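Local structure of catechol 1,2 dioxygenase (Acinetobacter radioresistens, 2XSU) at residues A123-G128 with V158-S163; F177-T182 with L194-V199; Y249-F254 with T258-V263. The protein probably catalyses the ferric-iron-dependent intradiol cleavage of catechol by dioxygen to cis,cis-muconate, the first step of this branch of the beta-ketoadipate pathway. The protein carries 1 engineered substitution. All blocks are in the same frame, centred on the assembly; numbering follows the deposited sequence.

Contact 1: residues A123-G128 with V158-S163; sequences ARMDDG and VWHANS
Met125 and Trp159 mark the closest backbone approach of residues 123-128 and 158-163, with 8.6 Å between the CA of Met125 and the CA of Trp159. Each segment starts at the end of a strand and runs on into loop, and the gap is too wide for the two to be paired neighbours. Both are tied to strand 180-184 and its approach instead: Val158 pairs with Arg181 and Met125 with Leu179, while Met125 also bonds through its backbone to Leu194.

One side chain spans the gap. The Met125 chain bends at its last torsion (chi3 65°), which brings the terminal methyl against the other segment, where CE of Met125 lies 3.6 Å from CG2 of Val158, the two side chains meeting at about a right angle. The same CE is 3.7 Å from CD2 of His160. Sulfur joins in as a Met-aromatic contact, with SD of Met125 5.0 Å from the centroid of the His160 ring and 73° off its normal, an oblique approach.

What holds the imidazole in place is its polar perimeter. ND1 of His160 donates to O of Ala161 at 2.8 Å, the oxygen lying almost in the ring plane, and NE2 is hydrogen-bonded to Thr195 OG1. Trp159, between the two contact residues, has its CB pointing away from the segment of Met125, and its ring stacks on that of His227, a ligand of the iron.

In this part of the intradiol dioxygenase core the cross-segment contact is therefore apolar and sulfur-aromatic. The polar atoms of a buried imidazole are satisfied by Ala161 and Thr195, which would fix the rotation of the ring and set its CD2-NE2 bond against the thioether.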
loop_
_atom_site.group_PDB
_atom_site.type_symbol
_atom_site.label_atom_id
_atom_site.label_comp_id
_atom_site.label_asym_id
_atom_site.label_seq_id
_atom_site.Cartn_x
_atom_site.Cartn_y
_atom_site.Cartn_z
ATOM N N ALA A 123 -24.510 27.923 -13.171
ATOM C CA ALA A 123 -24.654 26.534 -13.616
ATOM C C ALA A 123 -25.706 25.851 -12.789
ATOM O O ALA A 123 -25.777 26.084 -11.569
ATOM C CB ALA A 123 -23.364 25.770 -13.459
ATOM N N ARG A 124 -26.500 25.004 -13.425
ATOM C CA ARG A 124 -27.309 24.051 -12.666
ATOM C C ARG A 124 -26.511 22.759 -12.566
ATOM O O ARG A 124 -26.095 22.205 -13.561
ATOM C CB ARG A 124 -28.696 23.806 -13.282
ATOM C CG ARG A 124 -29.448 22.746 -12.493
ATOM C CD ARG A 124 -30.927 22.665 -12.798
ATOM N NE ARG A 124 -31.534 21.625 -11.986
ATOM C CZ ARG A 124 -32.825 21.302 -12.011
ATOM N NH1 ARG A 124 -33.671 21.955 -12.823
ATOM N NH2 ARG A 124 -33.261 20.312 -11.253
ATOM N N MET A 125 -26.258 22.300 -11.329
ATOM C CA MET A 125 -25.381 21.140 -11.077
ATOM C C MET A 125 -26.069 19.779 -11.133
ATOM O O MET A 125 -25.411 18.767 -11.387
ATOM C CB MET A 125 -24.742 21.303 -9.695
ATOM C CG MET A 125 -23.872 22.565 -9.550
ATOM S SD MET A 125 -23.058 22.600 -7.923
ATOM C CE MET A 125 -21.999 21.160 -8.083
ATOM N N ASP A 126 -27.382 19.726 -10.868
ATOM C CA ASP A 126 -28.072 18.435 -10.803
ATOM C C ASP A 126 -28.914 18.160 -12.044
ATOM O O ASP A 126 -29.296 19.095 -12.747
ATOM C CB ASP A 126 -28.997 18.366 -9.578
ATOM C CG ASP A 126 -30.186 19.315 -9.684
ATOM O OD1 ASP A 126 -29.985 20.545 -9.676
ATOM O OD2 ASP A 126 -31.333 18.806 -9.753
ATOM N N ASP A 127 -29.202 16.881 -12.262
ATOM C CA ASP A 127 -29.974 16.442 -13.438
ATOM C C ASP A 127 -31.486 16.397 -13.144
ATOM O O ASP A 127 -32.284 16.048 -14.009
ATOM C CB ASP A 127 -29.447 15.099 -13.975
ATOM C CG ASP A 127 -29.600 13.940 -12.989
ATOM O OD1 ASP A 127 -30.221 14.096 -11.911
ATOM O OD2 ASP A 127 -29.086 12.828 -13.283
ATOM N N GLY A 128 -31.881 16.766 -11.925
ATOM C CA GLY A 128 -33.301 16.769 -11.551
ATOM C C GLY A 128 -33.871 15.405 -11.170
ATOM O O GLY A 128 -35.070 15.308 -10.821
ATOM N N VAL A 158 -16.768 23.106 -8.527
ATOM C CA VAL A 158 -17.528 22.555 -7.380
ATOM C C VAL A 158 -17.932 21.111 -7.632
ATOM O O VAL A 158 -18.265 20.715 -8.771
ATOM C CB VAL A 158 -18.768 23.438 -7.023
ATOM C CG1 VAL A 158 -18.329 24.708 -6.312
ATOM C CG2 VAL A 158 -19.524 23.814 -8.279
ATOM N N TRP A 159 -17.852 20.299 -6.581
ATOM C CA TRP A 159 -18.400 18.949 -6.627
ATOM C C TRP A 159 -18.930 18.553 -5.259
ATOM O O TRP A 159 -18.391 18.971 -4.229
ATOM C CB TRP A 159 -17.379 17.926 -7.210
ATOM C CG TRP A 159 -16.088 17.624 -6.376
ATOM C CD1 TRP A 159 -15.831 16.483 -5.669
ATOM C CD2 TRP A 159 -14.910 18.454 -6.255
ATOM N NE1 TRP A 159 -14.570 16.563 -5.085
ATOM C CE2 TRP A 159 -13.984 17.753 -5.433
ATOM C CE3 TRP A 159 -14.562 19.727 -6.735
ATOM C CZ2 TRP A 159 -12.725 18.298 -5.071
ATOM C CZ3 TRP A 159 -13.315 20.279 -6.391
ATOM C CH2 TRP A 159 -12.400 19.547 -5.556
ATOM N N HIS A 160 -19.987 17.752 -5.251
ATOM C CA HIS A 160 -20.592 17.313 -3.974
ATOM C C HIS A 160 -21.464 16.058 -4.162
ATOM O O HIS A 160 -21.730 15.637 -5.313
ATOM C CB HIS A 160 -21.361 18.472 -3.299
ATOM C CG HIS A 160 -22.644 18.873 -3.971
ATOM N ND1 HIS A 160 -23.812 18.130 -3.887
ATOM C CD2 HIS A 160 -22.953 19.986 -4.683
ATOM C CE1 HIS A 160 -24.775 18.767 -4.546
ATOM N NE2 HIS A 160 -24.284 19.900 -5.022
ATOM N N ALA A 161 -21.878 15.489 -3.032
ATOM C CA ALA A 161 -22.703 14.275 -2.971
ATOM C C ALA A 161 -24.188 14.510 -3.241
ATOM O O ALA A 161 -24.746 15.625 -3.010
ATOM C CB ALA A 161 -22.530 13.580 -1.619
ATOM N N ASN A 162 -24.826 13.447 -3.715
ATOM C CA ASN A 162 -26.296 13.454 -3.892
ATOM C C ASN A 162 -27.057 13.208 -2.580
ATOM O O ASN A 162 -26.455 13.225 -1.488
ATOM C CB ASN A 162 -26.730 12.494 -5.030
ATOM C CG ASN A 162 -26.712 11.024 -4.622
ATOM O OD1 ASN A 162 -26.333 10.641 -3.501
ATOM N ND2 ASN A 162 -27.154 10.179 -5.560
ATOM N N SER A 163 -28.371 12.977 -2.685
ATOM C CA SER A 163 -29.229 12.854 -1.486
ATOM C C SER A 163 -28.964 11.603 -0.653
ATOM O O SER A 163 -29.440 11.521 0.489
ATOM C CB SER A 163 -30.714 12.909 -1.857
ATOM O OG SER A 163 -31.167 11.662 -2.330
#

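Contact 2: residues F177-T182 with L194-V199; sequences FNLRRT and LTTMPV
Leu179 reaches across to Thr195 and Thr196 with a single methyl group. Its CD2 lies 3.6 Å from OG1 of Thr195 and 3.9 Å from OG1 of Thr196, and the leucine side chain crosses each threonine at about a right angle. Neither approach is a polar bond: a methyl is packed against two oxygens. With chi1 at -169°, OG1 of Thr195 stands anti to the backbone N, where it meets the leucine methyl while its polar partner remains His160 NE2.

Leu179 owes its position to a type II beta turn from Phe177 to Arg180, closed by N of Arg180 bonding to O of Phe177 at 3.1 Å. It occupies the third place of the turn with a positive phi of 59°, and the chain enters strand 180-184 directly afterwards, in the beta-rich catalytic domain of the intradiol dioxygenases. Thr195 and Thr196 end strand 190-196, which pairs with strands 122-124 and 136-145.

On the turn's flank, NH1 of Arg181 donates to O of Arg180 at 2.8 Å, and more weakly to O of Phe177, with Phe177 O thus receiving two donors.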
loop_
_atom_site.group_PDB
_atom_site.type_symbol
_atom_site.label_atom_id
_atom_site.label_comp_id
_atom_site.label_asym_id
_atom_site.label_seq_id
_atom_site.Cartn_x
_atom_site.Cartn_y
_atom_site.Cartn_z
ATOM N N PHE A 177 -20.863 13.263 -14.643
ATOM C CA PHE A 177 -20.664 14.619 -14.093
ATOM C C PHE A 177 -21.834 15.208 -13.301
ATOM O O PHE A 177 -21.861 16.409 -13.058
ATOM C CB PHE A 177 -20.173 15.598 -15.163
ATOM C CG PHE A 177 -18.772 15.323 -15.608
ATOM C CD1 PHE A 177 -17.703 15.587 -14.756
ATOM C CD2 PHE A 177 -18.522 14.808 -16.874
ATOM C CE1 PHE A 177 -16.377 15.342 -15.155
ATOM C CE2 PHE A 177 -17.215 14.560 -17.297
ATOM C CZ PHE A 177 -16.133 14.823 -16.423
ATOM N N ASN A 178 -22.776 14.364 -12.896
ATOM C CA ASN A 178 -23.854 14.872 -12.037
ATOM C C ASN A 178 -23.217 15.521 -10.786
ATOM O O ASN A 178 -22.287 14.959 -10.186
ATOM C CB ASN A 178 -24.819 13.771 -11.643
ATOM C CG ASN A 178 -26.131 14.317 -11.078
ATOM O OD1 ASN A 178 -26.701 15.267 -11.625
ATOM N ND2 ASN A 178 -26.611 13.715 -9.992
ATOM N N LEU A 179 -23.708 16.705 -10.425
ATOM C CA LEU A 179 -23.219 17.472 -9.256
ATOM C C LEU A 179 -21.726 17.826 -9.325
ATOM O O LEU A 179 -21.064 17.939 -8.289
ATOM C CB LEU A 179 -23.582 16.733 -7.939
ATOM C CG LEU A 179 -25.054 16.278 -7.869
ATOM C CD1 LEU A 179 -25.309 15.431 -6.617
ATOM C CD2 LEU A 179 -26.012 17.495 -7.879
ATOM N N ARG A 180 -21.226 18.028 -10.546
ATOM C CA ARG A 180 -19.860 18.519 -10.771
ATOM C C ARG A 180 -19.907 19.571 -11.868
ATOM O O ARG A 180 -20.342 19.287 -12.988
ATOM C CB ARG A 180 -18.952 17.353 -11.220
ATOM C CG ARG A 180 -18.882 16.175 -10.246
ATOM C CD ARG A 180 -18.083 15.017 -10.864
ATOM N NE ARG A 180 -17.993 13.884 -9.959
ATOM C CZ ARG A 180 -17.120 13.788 -8.956
ATOM N NH1 ARG A 180 -16.251 14.780 -8.739
ATOM N NH2 ARG A 180 -17.140 12.715 -8.180
ATOM N N ARG A 181 -19.443 20.778 -11.576
ATOM C CA ARG A 181 -19.465 21.887 -12.542
ATOM C C ARG A 181 -18.261 22.805 -12.386
ATOM O O ARG A 181 -17.709 22.961 -11.276
ATOM C CB ARG A 181 -20.735 22.720 -12.418
ATOM C CG ARG A 181 -22.048 22.004 -12.737
ATOM C CD ARG A 181 -22.162 21.600 -14.221
ATOM N NE ARG A 181 -23.506 21.052 -14.456
ATOM C CZ ARG A 181 -23.840 19.777 -14.346
ATOM N NH1 ARG A 181 -22.928 18.863 -14.036
ATOM N NH2 ARG A 181 -25.109 19.386 -14.563
ATOM N N THR A 182 -17.902 23.469 -13.486
ATOM C CA THR A 182 -16.965 24.571 -13.452
ATOM C C THR A 182 -17.742 25.811 -13.853
ATOM O O THR A 182 -18.372 25.824 -14.932
ATOM C CB THR A 182 -15.810 24.353 -14.455
ATOM O OG1 THR A 182 -15.077 23.192 -14.058
ATOM C CG2 THR A 182 -14.878 25.579 -14.511
ATOM N N LEU A 194 -27.132 26.408 -8.959
ATOM C CA LEU A 194 -28.428 25.810 -8.604
ATOM C C LEU A 194 -28.246 24.297 -8.503
ATOM O O LEU A 194 -27.850 23.613 -9.454
ATOM C CB LEU A 194 -29.511 26.196 -9.648
ATOM C CG LEU A 194 -30.881 25.498 -9.505
ATOM C CD1 LEU A 194 -31.561 25.790 -8.162
ATOM C CD2 LEU A 194 -31.799 25.886 -10.697
ATOM N N THR A 195 -28.501 23.755 -7.311
ATOM C CA THR A 195 -28.180 22.349 -7.065
ATOM C C THR A 195 -29.141 21.735 -6.039
ATOM O O THR A 195 -30.290 22.208 -5.900
ATOM C CB THR A 195 -26.668 22.220 -6.656
ATOM O OG1 THR A 195 -26.272 20.855 -6.662
ATOM C CG2 THR A 195 -26.361 22.884 -5.309
ATOM N N THR A 196 -28.684 20.675 -5.369
ATOM C CA THR A 196 -29.458 20.010 -4.319
ATOM C C THR A 196 -28.626 19.929 -3.049
ATOM O O THR A 196 -27.389 20.032 -3.109
ATOM C CB THR A 196 -29.926 18.613 -4.728
ATOM O OG1 THR A 196 -28.817 17.821 -5.195
ATOM C CG2 THR A 196 -30.960 18.724 -5.850
ATOM N N MET A 197 -29.305 19.830 -1.902
ATOM C CA MET A 197 -28.604 19.768 -0.605
ATOM C C MET A 197 -27.781 18.490 -0.479
ATOM O O MET A 197 -28.353 17.417 -0.553
ATOM C CB MET A 197 -29.641 19.795 0.528
ATOM C CG MET A 197 -30.180 21.177 0.895
ATOM S SD MET A 197 -28.946 22.315 1.561
ATOM C CE MET A 197 -27.671 21.148 2.191
ATOM N N PRO A 198 -26.433 18.590 -0.324
ATOM C CA PRO A 198 -25.680 17.360 -0.067
ATOM C C PRO A 198 -25.951 16.801 1.321
ATOM O O PRO A 198 -26.218 17.553 2.258
ATOM C CB PRO A 198 -24.224 17.820 -0.147
ATOM C CG PRO A 198 -24.251 19.220 0.283
ATOM C CD PRO A 198 -25.563 19.776 -0.311
ATOM N N VAL A 199 -25.908 15.478 1.435
ATOM C CA VAL A 199 -25.939 14.821 2.737
ATOM C C VAL A 199 -24.540 14.282 3.026
ATOM O O VAL A 199 -23.784 13.974 2.112
ATOM C CB VAL A 199 -27.025 13.712 2.745
ATOM C CG1 VAL A 199 -26.595 12.518 1.972
ATOM C CG2 VAL A 199 -27.395 13.338 4.146
#

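Contact 3: residues Y249-F254 with T258-V263; sequences YLWDDF and TRDGLV
A chi1 of -53° sets OG1 of Thr258 beside its backbone N and CG2 anti to it, so that hydroxyl and methyl meet different groups of Leu250 and Trp251. Trp251, its CG anti to its own carbonyl carbon, lays the indole over that methyl. The setting is the long connection between the parallel strands 238-244 and 263-269 of the dioxygenase domain, folded here into a type I turn (Tyr249 to Asp252) and a type II turn (Arg259 to Leu262), with Gly261 at the positive-phi place of the latter.

The methyl makes a CH-pi contact: CG2 of Thr258 stands 3.6 Å from the centroid of the Trp251 six-membered ring, only 9° off the normal. At the far corner of the six-membered ring, CH2 of Trp251 comes within 3.5 Å of OD1 of Asp260, obliquely, and CZ2 of Trp251 rests 4.0 Å from CG2 of Val263. The other methyl of that valine meets Leu250, with CD2 of Leu250 4.0 Å from CG1 of Val263. An exposed indole thus covers a small apolar patch made by both segments.

The hydroxyl does the polar work. OG1 of Thr258 donates to O of Leu250 at 2.7 Å, with a C=O...OG1 angle of 166°, so the hydroxyl approaches the carbonyl almost head-on and joins the two segments directly. OD1 of Asp253 takes the backbone N of Ala255, an Asx turn, and forms a salt bridge with Arg222, while OD2 takes the backbone N of Ala257. Between Asp253 and Thr258 sits a water that donates to OD2 of Asp253 at 2.7 Å and to OG1 of Thr258 at 2.8 Å.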
loop_
_atom_site.group_PDB
_atom_site.type_symbol
_atom_site.label_atom_id
_atom_site.label_comp_id
_atom_site.label_asym_id
_atom_site.label_seq_id
_atom_site.Cartn_x
_atom_site.Cartn_y
_atom_site.Cartn_z
ATOM N N TYR A 249 -22.222 15.657 12.399
ATOM C CA TYR A 249 -20.771 15.404 12.367
ATOM C C TYR A 249 -19.933 16.634 12.056
ATOM O O TYR A 249 -18.745 16.521 11.683
ATOM C CB TYR A 249 -20.428 14.282 11.384
ATOM C CG TYR A 249 -20.968 12.960 11.838
ATOM C CD1 TYR A 249 -20.330 12.254 12.863
ATOM C CD2 TYR A 249 -22.127 12.453 11.281
ATOM C CE1 TYR A 249 -20.856 11.027 13.325
ATOM C CE2 TYR A 249 -22.659 11.219 11.726
ATOM C CZ TYR A 249 -22.024 10.538 12.748
ATOM O OH TYR A 249 -22.545 9.321 13.173
ATOM N N LEU A 250 -20.532 17.823 12.171
ATOM C CA LEU A 250 -19.822 19.046 11.824
ATOM C C LEU A 250 -18.441 19.165 12.444
ATOM O O LEU A 250 -17.481 19.490 11.742
ATOM C CB LEU A 250 -20.667 20.291 12.167
ATOM C CG LEU A 250 -20.081 21.661 11.819
ATOM C CD1 LEU A 250 -19.936 21.837 10.322
ATOM C CD2 LEU A 250 -20.965 22.777 12.352
ATOM N N TRP A 251 -18.355 18.917 13.758
ATOM C CA TRP A 251 -17.087 19.039 14.481
ATOM C C TRP A 251 -16.555 17.660 14.923
ATOM O O TRP A 251 -15.746 17.548 15.871
ATOM C CB TRP A 251 -17.262 20.038 15.640
ATOM C CG TRP A 251 -17.447 21.438 15.117
ATOM C CD1 TRP A 251 -18.600 22.168 15.106
ATOM C CD2 TRP A 251 -16.430 22.271 14.551
ATOM N NE1 TRP A 251 -18.364 23.412 14.551
ATOM C CE2 TRP A 251 -17.042 23.498 14.197
ATOM C CE3 TRP A 251 -15.065 22.093 14.290
ATOM C CZ2 TRP A 251 -16.332 24.553 13.613
ATOM C CZ3 TRP A 251 -14.348 23.162 13.708
ATOM C CH2 TRP A 251 -14.995 24.366 13.374
ATOM N N ASP A 252 -16.986 16.622 14.195
ATOM C CA ASP A 252 -16.603 15.221 14.441
ATOM C C ASP A 252 -16.407 14.541 13.064
ATOM O O ASP A 252 -16.825 13.401 12.858
ATOM C CB ASP A 252 -17.709 14.517 15.244
ATOM C CG ASP A 252 -17.316 13.137 15.790
ATOM O OD1 ASP A 252 -16.121 12.843 16.028
ATOM O OD2 ASP A 252 -18.262 12.344 16.013
ATOM N N ASP A 253 -15.794 15.257 12.124
ATOM C CA ASP A 253 -15.476 14.737 10.779
ATOM C C ASP A 253 -14.363 13.698 10.877
ATOM O O ASP A 253 -13.324 14.010 11.460
ATOM C CB ASP A 253 -14.993 15.940 9.938
ATOM C CG ASP A 253 -14.639 15.593 8.490
ATOM O OD1 ASP A 253 -14.869 14.470 7.987
ATOM O OD2 ASP A 253 -14.132 16.515 7.803
ATOM N N PHE A 254 -14.572 12.498 10.327
ATOM C CA PHE A 254 -13.544 11.422 10.420
ATOM C C PHE A 254 -12.276 11.790 9.625
ATOM O O PHE A 254 -11.241 11.143 9.804
ATOM C CB PHE A 254 -14.117 10.050 9.990
ATOM C CG PHE A 254 -13.783 9.658 8.575
ATOM C CD1 PHE A 254 -12.872 8.640 8.327
ATOM C CD2 PHE A 254 -14.364 10.316 7.489
ATOM C CE1 PHE A 254 -12.561 8.291 6.996
ATOM C CE2 PHE A 254 -14.049 9.975 6.156
ATOM C CZ PHE A 254 -13.144 8.959 5.925
ATOM N N THR A 258 -13.119 20.202 8.887
ATOM C CA THR A 258 -13.885 21.391 9.260
ATOM C C THR A 258 -12.966 22.445 9.885
ATOM O O THR A 258 -12.046 22.116 10.674
ATOM C CB THR A 258 -15.006 21.017 10.257
ATOM O OG1 THR A 258 -15.773 19.950 9.711
ATOM C CG2 THR A 258 -15.978 22.175 10.522
ATOM N N ARG A 259 -13.205 23.705 9.519
ATOM C CA ARG A 259 -12.444 24.867 10.021
ATOM C C ARG A 259 -13.330 26.044 10.247
ATOM O O ARG A 259 -14.282 26.263 9.500
ATOM C CB ARG A 259 -11.473 25.406 8.940
ATOM C CG ARG A 259 -10.408 24.494 8.527
ATOM C CD ARG A 259 -9.465 25.278 7.665
ATOM N NE ARG A 259 -8.597 26.137 8.457
ATOM C CZ ARG A 259 -7.327 26.353 8.148
ATOM N NH1 ARG A 259 -6.807 25.788 7.059
ATOM N NH2 ARG A 259 -6.567 27.121 8.942
ATOM N N ASP A 260 -12.958 26.871 11.229
ATOM C CA ASP A 260 -13.538 28.198 11.317
ATOM C C ASP A 260 -13.303 28.942 9.999
ATOM O O ASP A 260 -12.214 28.912 9.406
ATOM C CB ASP A 260 -12.889 28.988 12.471
ATOM C CG ASP A 260 -13.245 28.439 13.847
ATOM O OD1 ASP A 260 -14.245 27.688 13.995
ATOM O OD2 ASP A 260 -12.504 28.779 14.812
ATOM N N GLY A 261 -14.342 29.595 9.536
ATOM C CA GLY A 261 -14.279 30.320 8.293
ATOM C C GLY A 261 -14.899 29.528 7.171
ATOM O O GLY A 261 -15.227 30.105 6.127
ATOM N N LEU A 262 -15.083 28.213 7.380
ATOM C CA LEU A 262 -15.617 27.350 6.324
ATOM C C LEU A 262 -16.928 26.701 6.727
ATOM O O LEU A 262 -17.314 25.673 6.154
ATOM C CB LEU A 262 -14.611 26.258 5.933
ATOM C CG LEU A 262 -13.247 26.757 5.435
ATOM C CD1 LEU A 262 -12.405 25.539 5.017
ATOM C CD2 LEU A 262 -13.414 27.735 4.261
ATOM N N VAL A 263 -17.612 27.265 7.727
ATOM C CA VAL A 263 -18.956 26.764 8.079
ATOM C C VAL A 263 -19.997 27.769 7.582
ATOM O O VAL A 263 -19.941 28.963 7.914
ATOM C CB VAL A 263 -19.101 26.540 9.597
ATOM C CG1 VAL A 263 -20.476 25.950 9.917
ATOM C CG2 VAL A 263 -17.958 25.583 10.102
HETATM O O HOH W 1 -15.731 18.668 7.204
#

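Contacts 1 and 2 are two aspects of one buried site. Their centres lie 2 Å apart, they belong to the same sheet, and one polar pair, the hydrogen-bonded His160 and Thr195, links a ring from one to a hydroxyl from the other. Contact 1 crosses by methyl and sulfur packing, contact 2 by a methyl against two hydroxyl oxygens. Contact 3 stands apart, its centre 21 Å from that of contact 1 and 20 Å from that of contact 2, in a connection between strands that reaches the surface. There, a direct side-chain to backbone bond, a water bridge and an exposed indole serve together. In the core, methyl packing joins residues at and just beyond the strand ends; at the partly buried loop, polar links share the work.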